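Long-range contacts in polymeric immunoglobulin receptor (PDB 4NOF), which probably binds polymeric IgA and IgM and carries them across epithelia, its ectodomain being released as secretory component: residues Asn20-Cys25 with Val75-Ile80; Leu48-Thr53 with Ala64-Lys69. All coordinates share one frame; numbering follows the deposited sequence. Where two conformers were deposited one is given.

Contact 1 of 2, residues Asn20-Cys25 with Val75-Ile80; sequences NVTIEC and VFYVNI. With NAG (2-acetamido-2-deoxy-beta-D-glucopyranose), chain C.
Cys-25 and Phe-76 pair at the tight end of an antiparallel ladder: Val-21/Ile-80, Ile-23/Val-78 and Cys-25/Phe-76 are hydrogen-bonded pairs with two backbone bonds each, alternating with the non-hydrogen-bonded Thr-22/Asn-79 and Glu-24/Tyr-77. Chi1 of Phe-76 (70°) sets CG between the backbone N and the carbonyl carbon. CB of Cys-25 lies over the centre of one ring face, 3.4 Å from the centroid and 13° off the normal, a CH-pi contact; SG meets the ring obliquely. On this inner face Ile-23 CD1 reaches Ile-80 CD1 at 4.0 Å. On the solvent side exposed Glu-24 runs beside partly exposed Tyr-77, its OE1 at the ring edge, yet Glu-24 CG is still 3.3 Å from Val-75 CG2. There Asn-79 ND2 bonds both Asn-20 OD1 (3.0 Å, 163°) and Thr-22 OG1 (2.9 Å). Both acceptors lie close to the Asn-79 amide plane, whereas its ND2 sits above the carbonyl plane of sugar-bearing Asn-20. An alanine at Asn-79 would probably leave both acceptors without this shared donor and the glycosylated amide freer to turn. Cys-25 forms the canonical immunoglobulin disulfide with Cys-93 of strand 89-95 in the opposing sheet; Ile-23 and Val-78 pack on Leu-38 of strand 36-41, and strand 64-67 flanks strand 75-80.

Contact 2 of 2, residues Leu48-Thr53 with Ala64-Lys69; sequences LVIDST and AKLFMK
Chi1 of Ile-50 (-173°) places CG1 anti to the backbone N, and chi2 (166°) carries CD1 onward in an extended chain to strand 64-67; Leu-66 likewise has CG anti to its N (-168°). The tip of Ile-50 does most of the touching: CD1 lies 3.5 Å from Ala-64 O and 4.1 Å from Ala-64 CB, and it meets the backbone at Leu-66 N at 3.9 Å. Leu-66 answers with its CD1 methyl, which lies 4.0 Å from Ser-52 N and equally near the carbonyl carbon of Asp-51, so this methyl group rests against the peptide link at the strand end. No hydrogen bond crosses, and the axes of 48-51 and 64-67 come no closer than 7.2 Å: this is side-chain packing between edge strands of the two sheets of the V-type sandwich, strand 46-51 in one and strand 64-67 in the other. A classic beta bulge, in which Val-49 and Ile-50 both face Leu-38, interrupts the regular pairing of strand 46-51 just where Ile-50 turns toward Ala-64. At the end of the strand, Asp-51 OD1 accepts from Thr-53 N at 2.9 Å, an Asx turn; Lys-55 N is a further donor to it. Ser-52 OG is hydrogen-bonded to Lys-36 N, and Ile-50 also packs on Val-78 of strand 75-80.

How the contacts relate
Contact 1 is buried pairing within one sheet, whereas contact 2 is a partly buried meeting of two sheets at their edges. The first gains 612 Å² of buried surface and eight hydrogen bonds, the second 247 Å² and none, relying on aliphatic tips against backbone. Contact 2 joins contact 1's sheet through strand 64-67 alone, which lies next to strand 75-80: Tyr-77 N lies 2.8 Å from Phe-67 O, and Asn-79 N the same distance from Lys-65 O, both probable hydrogen bonds. Polar side-chain chemistry differs too, bridging the segments beside the glycan in contact 1; in contact 2 the polar groups turn to their own segment and to residues outside it, none across the contact.

Contact 1 of 2, residues Asn20-Cys25 with Val75-Ile80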
ATOM      1  N   ASN A  20     -12.529   5.993  -1.520  1.00 23.51           N
ATOM      2  CA  ASN A  20     -11.242   5.536  -2.069  1.00 23.42           C
ATOM      3  C   ASN A  20     -10.097   6.196  -1.353  1.00 22.91           C
ATOM      4  O   ASN A  20     -10.253   7.253  -0.752  1.00 23.73           O
ATOM      5  CB  ASN A  20     -11.152   5.758  -3.584  1.00 26.04           C
ATOM      6  CG  ASN A  20     -10.827   7.196  -3.962  1.00 29.48           C
ATOM      7  OD1 ASN A  20      -9.661   7.625  -3.977  1.00 30.66           O
ATOM      8  ND2 ASN A  20     -11.881   7.956  -4.273  1.00 37.34           N
ATOM      9  N   VAL A  21      -8.939   5.548  -1.375  1.00 18.12           N
ATOM     10  CA  VAL A  21      -7.735   6.102  -0.805  1.00 19.09           C
ATOM     11  C   VAL A  21      -6.612   5.954  -1.804  1.00 20.08           C
ATOM     12  O   VAL A  21      -6.520   4.928  -2.487  1.00 20.52           O
ATOM     13  CB  VAL A  21      -7.350   5.434   0.543  1.00 19.05           C
ATOM     14  CG1 VAL A  21      -7.066   3.933   0.408  1.00 18.45           C
ATOM     15  CG2 VAL A  21      -6.172   6.136   1.163  1.00 20.19           C
ATOM     16  N   THR A  22      -5.771   6.973  -1.881  1.00 19.43           N
ATOM     17  CA  THR A  22      -4.537   6.896  -2.639  1.00 20.10           C
ATOM     18  C   THR A  22      -3.376   6.845  -1.673  1.00 19.81           C
ATOM     19  O   THR A  22      -3.064   7.822  -0.991  1.00 20.16           O
ATOM     20  CB  THR A  22      -4.360   8.081  -3.606  1.00 23.27           C
ATOM     21  OG1 THR A  22      -5.449   8.072  -4.535  1.00 23.39           O
ATOM     22  CG2 THR A  22      -3.023   7.941  -4.362  1.00 24.43           C
ATOM     23  N   ILE A  23      -2.725   5.683  -1.602  1.00 17.70           N
ATOM     24  CA  ILE A  23      -1.572   5.447  -0.719  1.00 18.30           C
ATOM     25  C   ILE A  23      -0.289   5.857  -1.452  1.00 17.70           C
ATOM     26  O   ILE A  23      -0.071   5.440  -2.573  1.00 17.54           O
ATOM     27  CB  ILE A  23      -1.485   3.949  -0.331  1.00 18.42           C
ATOM     28  CG1 ILE A  23      -2.727   3.520   0.448  1.00 19.46           C
ATOM     29  CG2 ILE A  23      -0.206   3.654   0.462  1.00 19.14           C
ATOM     30  CD1 ILE A  23      -2.848   2.025   0.644  1.00 21.23           C
ATOM     31  N   GLU A  24       0.530   6.672  -0.806  1.00 17.61           N
ATOM     32  CA  GLU A  24       1.805   7.130  -1.319  1.00 20.00           C
ATOM     33  C   GLU A  24       2.945   6.251  -0.814  1.00 20.28           C
ATOM     34  O   GLU A  24       3.129   6.072   0.415  1.00 20.73           O
ATOM     35  CB  GLU A  24       2.055   8.569  -0.875  1.00 26.74           C
ATOM     36  CG  GLU A  24       3.294   9.173  -1.516  1.00 31.23           C
ATOM     37  CD  GLU A  24       3.393  10.680  -1.292  1.00 38.37           C
ATOM     38  OE1 GLU A  24       2.438  11.396  -1.670  1.00 45.00           O
ATOM     39  OE2 GLU A  24       4.425  11.132  -0.756  1.00 41.86           O
ATOM     40  N   CYS A  25       3.742   5.735  -1.739  1.00 17.92           N
ATOM     41  CA  CYS A  25       4.846   4.827  -1.429  1.00 19.28           C
ATOM     42  C   CYS A  25       6.161   5.432  -1.934  1.00 18.48           C
ATOM     43  O   CYS A  25       6.526   5.242  -3.104  1.00 18.39           O
ATOM     44  CB  CYS A  25       4.619   3.482  -2.116  1.00 19.10           C
ATOM     45  SG  CYS A  25       3.149   2.609  -1.496  1.00 20.71           S
ATOM     46  N   VAL A  75       8.451   8.001  -6.216  1.00 22.83           N
ATOM     47  CA  VAL A  75       7.235   7.671  -5.486  1.00 21.13           C
ATOM     48  C   VAL A  75       6.322   6.891  -6.412  1.00 18.72           C
ATOM     49  O   VAL A  75       6.233   7.200  -7.595  1.00 18.53           O
ATOM     50  CB  VAL A  75       6.490   8.922  -4.938  1.00 25.52           C
ATOM     51  CG1 VAL A  75       5.973   9.785  -6.061  1.00 26.80           C
ATOM     52  CG2 VAL A  75       5.355   8.510  -4.036  1.00 24.99           C
ATOM     53  N   PHE A  76       5.668   5.859  -5.873  1.00 17.09           N
ATOM     54  CA  PHE A  76       4.553   5.232  -6.556  1.00 15.71           C
ATOM     55  C   PHE A  76       3.320   5.291  -5.695  1.00 15.60           C
ATOM     56  O   PHE A  76       3.372   5.655  -4.501  1.00 17.14           O
ATOM     57  CB  PHE A  76       4.837   3.813  -7.065  1.00 15.11           C
ATOM     58  CG  PHE A  76       4.976   2.767  -5.990  1.00 15.29           C
ATOM     59  CD1 PHE A  76       6.203   2.541  -5.375  1.00 16.06           C
ATOM     60  CD2 PHE A  76       3.882   1.937  -5.642  1.00 14.89           C
ATOM     61  CE1 PHE A  76       6.331   1.542  -4.400  1.00 15.63           C
ATOM     62  CE2 PHE A  76       4.025   0.932  -4.673  1.00 15.53           C
ATOM     63  CZ  PHE A  76       5.253   0.754  -4.050  1.00 15.16           C
ATOM     64  N   TYR A  77       2.192   4.993  -6.324  1.00 14.89           N
ATOM     65  CA  TYR A  77       0.899   5.158  -5.696  1.00 14.94           C
ATOM     66  C   TYR A  77       0.084   3.910  -5.873  1.00 14.95           C
ATOM     67  O   TYR A  77       0.183   3.234  -6.888  1.00 16.63           O
ATOM     68  CB  TYR A  77       0.130   6.332  -6.262  1.00 16.70           C
ATOM     69  CG  TYR A  77       0.854   7.647  -6.177  1.00 18.74           C
ATOM     70  CD1 TYR A  77       0.781   8.431  -5.020  1.00 20.27           C
ATOM     71  CD2 TYR A  77       1.670   8.070  -7.215  1.00 19.75           C
ATOM     72  CE1 TYR A  77       1.464   9.655  -4.939  1.00 22.45           C
ATOM     73  CE2 TYR A  77       2.366   9.294  -7.129  1.00 22.75           C
ATOM     74  CZ  TYR A  77       2.250  10.070  -6.005  1.00 23.05           C
ATOM     75  OH  TYR A  77       2.948  11.284  -5.932  1.00 28.79           O
ATOM     76  N   VAL A  78      -0.708   3.597  -4.849  1.00 15.09           N
ATOM     77  CA  VAL A  78      -1.752   2.587  -4.972  1.00 15.85           C
ATOM     78  C   VAL A  78      -3.096   3.160  -4.580  1.00 15.15           C
ATOM     79  O   VAL A  78      -3.275   3.626  -3.454  1.00 16.35           O
ATOM     80  CB  VAL A  78      -1.456   1.338  -4.116  1.00 15.43           C
ATOM     81  CG1 VAL A  78      -2.570   0.327  -4.276  1.00 16.39           C
ATOM     82  CG2 VAL A  78      -0.115   0.731  -4.525  1.00 16.57           C
ATOM     83  N   ASN A  79      -4.028   3.193  -5.528  1.00 15.88           N
ATOM     84  CA  ASN A  79      -5.368   3.619  -5.214  1.00 17.96           C
ATOM     85  C   ASN A  79      -6.169   2.407  -4.887  1.00 18.08           C
ATOM     86  O   ASN A  79      -6.144   1.447  -5.630  1.00 18.00           O
ATOM     87  CB  ASN A  79      -6.039   4.388  -6.360  1.00 19.81           C
ATOM     88  CG  ASN A  79      -7.393   4.958  -5.937  1.00 22.65           C
ATOM     89  OD1 ASN A  79      -8.407   4.355  -6.210  1.00 25.28           O
ATOM     90  ND2 ASN A  79      -7.392   6.054  -5.195  1.00 22.94           N
ATOM     91  N   ILE A  80      -6.875   2.438  -3.764  1.00 17.10           N
ATOM     92  CA  ILE A  80      -7.834   1.399  -3.451  1.00 16.56           C
ATOM     93  C   ILE A  80      -9.205   2.015  -3.340  1.00 17.66           C
ATOM     94  O   ILE A  80      -9.418   2.923  -2.534  1.00 17.65           O
ATOM     95  CB  ILE A  80      -7.496   0.639  -2.141  1.00 17.44           C
ATOM     96  CG1 ILE A  80      -6.087   0.045  -2.186  1.00 18.53           C
ATOM     97  CG2 ILE A  80      -8.495  -0.474  -1.891  1.00 17.00           C
ATOM     98  CD1 ILE A  80      -5.593  -0.393  -0.851  1.00 19.53           C
TER
HETATM   99  C1  NAG C 301     -11.796   9.352  -4.655  1.00 46.25           C
HETATM  100  C2  NAG C 301     -12.939   9.818  -5.548  1.00 53.54           C
HETATM  101  C3  NAG C 301     -12.768  11.295  -5.887  1.00 55.33           C
HETATM  102  C4  NAG C 301     -12.592  12.127  -4.622  1.00 54.58           C
HETATM  103  C5  NAG C 301     -11.467  11.541  -3.771  1.00 53.09           C
HETATM  104  C6  NAG C 301     -11.313  12.253  -2.433  1.00 55.36           C
HETATM  105  C7  NAG C 301     -13.862   8.004  -6.928  1.00 59.01           C
HETATM  106  C8  NAG C 301     -13.837   7.270  -8.243  1.00 62.87           C
HETATM  107  N2  NAG C 301     -13.014   9.025  -6.764  1.00 55.42           N
HETATM  108  O3  NAG C 301     -13.903  11.743  -6.592  1.00 59.29           O
HETATM  109  O4  NAG C 301     -12.300  13.466  -4.980  1.00 54.06           O
HETATM  110  O5  NAG C 301     -11.745  10.182  -3.505  1.00 51.54           O
HETATM  111  O6  NAG C 301      -9.995  12.066  -1.968  1.00 50.80           O
HETATM  112  O7  NAG C 301     -14.653   7.644  -6.067  1.00 65.42           O

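Contact 2 of 2, residues Leu48-Thr53 with Ala64-Lys69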
ATOM      1  N   LEU A  48       0.376 -10.135  -0.308  1.00 19.96           N
ATOM      2  CA  LEU A  48       0.287  -9.253  -1.485  1.00 19.50           C
ATOM      3  C   LEU A  48      -1.094  -8.635  -1.671  1.00 17.17           C
ATOM      4  O   LEU A  48      -2.123  -9.308  -1.581  1.00 18.62           O
ATOM      5  CB  LEU A  48       0.699 -10.029  -2.749  1.00 21.91           C
ATOM      6  CG  LEU A  48       0.750  -9.282  -4.086  1.00 26.00           C
ATOM      7  CD1 LEU A  48       1.672  -8.100  -4.019  1.00 25.78           C
ATOM      8  CD2 LEU A  48       1.290 -10.223  -5.151  1.00 29.76           C
ATOM      9  N   VAL A  49      -1.136  -7.318  -1.909  1.00 15.48           N
ATOM     10  CA  VAL A  49      -2.304  -6.632  -2.387  1.00 15.82           C
ATOM     11  C   VAL A  49      -2.190  -6.425  -3.891  1.00 14.96           C
ATOM     12  O   VAL A  49      -3.057  -6.846  -4.628  1.00 14.76           O
ATOM     13  CB  VAL A  49      -2.468  -5.276  -1.657  1.00 16.31           C
ATOM     14  CG1 VAL A  49      -3.614  -4.447  -2.224  1.00 17.46           C
ATOM     15  CG2 VAL A  49      -2.603  -5.569  -0.152  1.00 17.59           C
ATOM     16  N   ILE A  50      -1.123  -5.753  -4.342  1.00 15.47           N
ATOM     17  CA  ILE A  50      -0.899  -5.538  -5.777  1.00 15.14           C
ATOM     18  C   ILE A  50       0.565  -5.248  -5.993  1.00 14.23           C
ATOM     19  O   ILE A  50       1.225  -4.646  -5.123  1.00 13.93           O
ATOM     20  CB  ILE A  50      -1.782  -4.370  -6.299  1.00 16.29           C
ATOM     21  CG1 ILE A  50      -1.703  -4.221  -7.806  1.00 17.34           C
ATOM     22  CG2 ILE A  50      -1.439  -3.052  -5.582  1.00 16.33           C
ATOM     23  CD1 ILE A  50      -2.793  -3.345  -8.369  1.00 18.44           C
ATOM     24  N   ASP A  51       1.092  -5.679  -7.136  1.00 14.76           N
ATOM     25  CA  ASP A  51       2.459  -5.312  -7.496  1.00 15.97           C
ATOM     26  C   ASP A  51       2.587  -4.869  -8.947  1.00 15.89           C
ATOM     27  O   ASP A  51       1.664  -4.977  -9.721  1.00 16.40           O
ATOM     28  CB  ASP A  51       3.472  -6.395  -7.105  1.00 18.30           C
ATOM     29  CG  ASP A  51       3.396  -7.652  -7.937  1.00 20.37           C
ATOM     30  OD1 ASP A  51       3.012  -7.641  -9.129  1.00 21.45           O
ATOM     31  OD2 ASP A  51       3.835  -8.697  -7.377  1.00 23.38           O
ATOM     32  N   SER A  52       3.764  -4.361  -9.276  1.00 16.06           N
ATOM     33  CA  SER A  52       4.029  -3.740 -10.581  1.00 17.25           C
ATOM     34  C   SER A  52       4.201  -4.781 -11.692  1.00 21.05           C
ATOM     35  O   SER A  52       4.407  -4.397 -12.864  1.00 21.60           O
ATOM     36  CB  SER A  52       5.284  -2.865 -10.507  1.00 16.21           C
ATOM     37  OG  SER A  52       6.411  -3.558 -10.061  1.00 16.84           O
ATOM     38  N   THR A  53       4.168  -6.075 -11.326  1.00 20.58           N
ATOM     39  CA  THR A  53       4.108  -7.172 -12.318  1.00 22.99           C
ATOM     40  C   THR A  53       2.662  -7.522 -12.699  1.00 24.18           C
ATOM     41  O   THR A  53       2.451  -8.477 -13.443  1.00 24.33           O
ATOM     42  CB  THR A  53       4.817  -8.466 -11.836  1.00 24.46           C
ATOM     43  OG1 THR A  53       3.982  -9.151 -10.874  1.00 27.16           O
ATOM     44  CG2 THR A  53       6.181  -8.200 -11.262  1.00 27.19           C
ATOM     45  N   ALA A  64      -7.957  -2.016  -6.904  1.00 21.20           N
ATOM     46  CA  ALA A  64      -6.627  -1.547  -6.622  1.00 19.73           C
ATOM     47  C   ALA A  64      -5.893  -1.252  -7.929  1.00 20.24           C
ATOM     48  O   ALA A  64      -5.971  -2.014  -8.885  1.00 21.12           O
ATOM     49  CB  ALA A  64      -5.845  -2.575  -5.805  1.00 21.34           C
ATOM     50  N   LYS A  65      -5.185  -0.138  -7.958  1.00 19.00           N
ATOM     51  CA  LYS A  65      -4.382   0.204  -9.115  0.50 19.27           C
ATOM     52  C   LYS A  65      -3.082   0.816  -8.625  1.00 17.85           C
ATOM     53  O   LYS A  65      -3.064   1.614  -7.657  1.00 18.63           O
ATOM     54  CB  LYS A  65      -5.131   1.176 -10.018  0.50 21.59           C
ATOM     55  CG  LYS A  65      -6.418   0.606 -10.620  0.50 24.39           C
ATOM     56  CD  LYS A  65      -6.136  -0.508 -11.627  0.50 27.50           C
ATOM     57  CE  LYS A  65      -7.407  -1.081 -12.257  0.50 30.12           C
ATOM     58  NZ  LYS A  65      -8.431  -1.542 -11.267  0.50 33.41           N
ATOM     59  N   LEU A  66      -1.995   0.410  -9.271  1.00 15.76           N
ATOM     60  CA  LEU A  66      -0.662   0.856  -8.917  1.00 15.63           C
ATOM     61  C   LEU A  66      -0.109   1.673 -10.080  1.00 16.20           C
ATOM     62  O   LEU A  66      -0.128   1.200 -11.214  1.00 16.80           O
ATOM     63  CB  LEU A  66       0.248  -0.334  -8.658  1.00 16.68           C
ATOM     64  CG  LEU A  66       1.597  -0.083  -8.005  1.00 16.64           C
ATOM     65  CD1 LEU A  66       2.156  -1.313  -7.275  1.00 18.43           C
ATOM     66  CD2 LEU A  66       2.629   0.357  -9.055  1.00 18.11           C
ATOM     67  N   PHE A  67       0.356   2.876  -9.789  1.00 14.90           N
ATOM     68  CA  PHE A  67       0.837   3.774 -10.862  1.00 15.07           C
ATOM     69  C   PHE A  67       1.859   4.758 -10.326  1.00 16.29           C
ATOM     70  O   PHE A  67       2.039   4.907  -9.110  1.00 15.81           O
ATOM     71  CB  PHE A  67      -0.339   4.507 -11.492  1.00 16.12           C
ATOM     72  CG  PHE A  67      -1.158   5.308 -10.511  1.00 17.72           C
ATOM     73  CD1 PHE A  67      -2.202   4.719  -9.812  1.00 18.36           C
ATOM     74  CD2 PHE A  67      -0.876   6.642 -10.270  1.00 17.46           C
ATOM     75  CE1 PHE A  67      -2.950   5.453  -8.898  1.00 21.46           C
ATOM     76  CE2 PHE A  67      -1.629   7.376  -9.389  1.00 18.32           C
ATOM     77  CZ  PHE A  67      -2.654   6.796  -8.685  1.00 19.36           C
ATOM     78  N   MET A  68       2.505   5.427 -11.267  1.00 15.76           N
ATOM     79  CA  MET A  68       3.344   6.580 -10.992  1.00 16.27           C
ATOM     80  C   MET A  68       2.766   7.831 -11.689  1.00 16.91           C
ATOM     81  O   MET A  68       1.757   7.746 -12.389  1.00 15.93           O
ATOM     82  CB  MET A  68       4.786   6.278 -11.362  1.00 17.63           C
ATOM     83  CG  MET A  68       5.445   5.270 -10.411  1.00 18.11           C
ATOM     84  SD  MET A  68       7.113   4.775 -10.800  1.00 21.09           S
ATOM     85  CE  MET A  68       8.035   6.224 -10.257  1.00 20.71           C
ATOM     86  N   LYS A  69       3.339   8.998 -11.393  1.00 19.56           N
ATOM     87  CA  LYS A  69       2.816  10.262 -11.919  1.00 23.32           C
ATOM     88  C   LYS A  69       3.934  11.093 -12.503  1.00 23.69           C
ATOM     89  O   LYS A  69       4.996  11.205 -11.916  1.00 23.98           O
ATOM     90  CB  LYS A  69       2.188  11.095 -10.824  1.00 27.13           C
ATOM     91  CG  LYS A  69       0.899  10.553 -10.246  1.00 29.94           C
ATOM     92  CD  LYS A  69      -0.299  10.784 -11.139  1.00 35.31           C
ATOM     93  CE  LYS A  69      -0.783  12.225 -11.055  1.00 39.88           C
ATOM     94  NZ  LYS A  69      -2.158  12.354 -11.603  1.00 45.64           N
TER